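PDB 3IXL: arylmalonate decarboxylase from Bordetella bronchiseptica, which catalyses the decarboxylation of 2-aryl-2-methylmalonates, taking up a proton to give 2-arylpropionates and carbon dioxide. Local coordinates for residues R60-Q63 with K64-A67. The protein carries 2 engineered substitutions. Numbering follows the deposited sequence.
Sequences RRLQ and KQGA
With CG trans to the backbone N (chi1 180°) and an extended chain beyond it, Arg61 runs beside Gln65, whose own CG lies trans to its carbonyl carbon; one helical turn apart, the two flat ends come to lie nearly parallel. The guanidinium and amide planes are 17° apart, and Gln65 NE2 sits over one guanidinium face near its rim, 3.6 Å from Arg61 NE. The same amide nitrogen rests against Leu62 CD2 at 3.5 Å, so Gln65 lies across both the charged and the apolar neighbour. Arg61 NH1 is hydrogen-bonded to Ser36 OG of strand 33-37, the strand on which Leu62 also packs through Ile34.

Helix 55-64 ends in a textbook Schellman motif. Regular bonds from Lys64 N to Arg60 O and from Gln65 N to Arg61 O give way to a wider closure, Ala67 N to Leu62 O at 3.1 Å, which encloses Gly66 N bonded to Gln63 O at 2.9 Å. The inner bond arrives 61° out of the Gln63 carbonyl plane, away from a lone-pair direction. Gly66 makes the reversal with a positive phi, where a side chain would press on Gln65 O, and Leu62 CB meets Ala67 CB at 4.2 Å, the hydrophobic pairing that often accompanies this motif.

A water donates to Gln63 O at 2.8 Å and to Ala67 O, tying the last turn to Ala67, where the chain leads on toward the sheet. The carbonyls of Leu62 and Gln63, which would otherwise add to the partial negative charge expected at this helix end, are thus met by Ala67 N, Gly66 N and water.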
loop_
_atom_site.group_PDB
_atom_site.type_symbol
_atom_site.label_atom_id
_atom_site.label_comp_id
_atom_site.label_asym_id
_atom_site.label_seq_id
_atom_site.Cartn_x
_atom_site.Cartn_y
_atom_site.Cartn_z
ATOM N N ARG A 60 13.538 1.351 -14.064
ATOM C CA ARG A 60 14.810 1.116 -14.735
ATOM C C ARG A 60 15.992 1.593 -13.884
ATOM O O ARG A 60 17.018 0.905 -13.818
ATOM C CB ARG A 60 14.837 1.814 -16.091
ATOM C CG ARG A 60 13.937 1.211 -17.164
ATOM C CD ARG A 60 14.130 1.985 -18.475
ATOM N NE ARG A 60 13.275 1.524 -19.567
ATOM C CZ ARG A 60 13.593 0.548 -20.416
ATOM N NH1 ARG A 60 14.751 -0.097 -20.305
ATOM N NH2 ARG A 60 12.744 0.209 -21.378
ATOM N N ARG A 61 15.850 2.751 -13.229
ATOM C CA ARG A 61 16.918 3.231 -12.344
ATOM C C ARG A 61 17.191 2.215 -11.244
ATOM O O ARG A 61 18.339 1.852 -10.980
ATOM C CB ARG A 61 16.602 4.593 -11.713
ATOM C CG ARG A 61 17.743 5.045 -10.796
ATOM C CD ARG A 61 17.368 6.145 -9.847
ATOM N NE ARG A 61 18.423 6.330 -8.846
ATOM C CZ ARG A 61 18.240 6.880 -7.647
ATOM N NH1 ARG A 61 17.029 7.296 -7.282
ATOM N NH2 ARG A 61 19.262 7.001 -6.800
ATOM N N LEU A 62 16.125 1.748 -10.601
ATOM C CA LEU A 62 16.276 0.762 -9.533
ATOM C C LEU A 62 16.905 -0.548 -10.024
ATOM O O LEU A 62 17.711 -1.161 -9.317
ATOM C CB LEU A 62 14.927 0.512 -8.839
ATOM C CG LEU A 62 14.383 1.728 -8.072
ATOM C CD1 LEU A 62 12.885 1.584 -7.855
ATOM C CD2 LEU A 62 15.103 1.937 -6.745
ATOM N N GLN A 63 16.532 -0.973 -11.232
ATOM C CA GLN A 63 17.164 -2.131 -11.849
ATOM C C GLN A 63 18.675 -1.924 -12.001
ATOM O O GLN A 63 19.456 -2.806 -11.654
ATOM C CB GLN A 63 16.525 -2.441 -13.212
ATOM C CG GLN A 63 17.063 -3.717 -13.880
ATOM C CD GLN A 63 18.294 -3.476 -14.736
ATOM O OE1 GLN A 63 18.463 -2.408 -15.324
ATOM N NE2 GLN A 63 19.164 -4.479 -14.810
ATOM N N LYS A 64 19.062 -0.758 -12.507
ATOM C CA LYS A 64 20.487 -0.464 -12.695
ATOM C C LYS A 64 21.231 -0.481 -11.361
ATOM O O LYS A 64 22.406 -0.871 -11.297
ATOM C CB LYS A 64 20.682 0.884 -13.380
ATOM C CG LYS A 64 20.213 0.940 -14.818
ATOM C CD LYS A 64 20.684 2.229 -15.471
ATOM C CE LYS A 64 19.615 2.828 -16.378
ATOM N NZ LYS A 64 18.562 3.585 -15.622
ATOM N N GLN A 65 20.549 -0.062 -10.298
ATOM C CA GLN A 65 21.130 -0.095 -8.950
ATOM C C GLN A 65 21.239 -1.494 -8.343
ATOM O O GLN A 65 21.735 -1.654 -7.225
ATOM C CB GLN A 65 20.320 0.792 -8.009
ATOM C CG GLN A 65 20.420 2.264 -8.298
ATOM C CD GLN A 65 19.637 3.073 -7.289
ATOM O OE1 GLN A 65 20.210 3.693 -6.395
ATOM N NE2 GLN A 65 18.320 3.029 -7.395
ATOM N N GLY A 66 20.757 -2.508 -9.059
ATOM C CA GLY A 66 20.886 -3.889 -8.605
ATOM C C GLY A 66 19.688 -4.443 -7.855
ATOM O O GLY A 66 19.772 -5.514 -7.257
ATOM N N ALA A 67 18.570 -3.722 -7.886
ATOM C CA ALA A 67 17.355 -4.212 -7.240
ATOM C C ALA A 67 16.973 -5.590 -7.750
ATOM O O ALA A 67 17.079 -5.856 -8.954
ATOM C CB ALA A 67 16.205 -3.245 -7.466
HETATM O O HOH W 1 18.838 -5.425 -10.953
#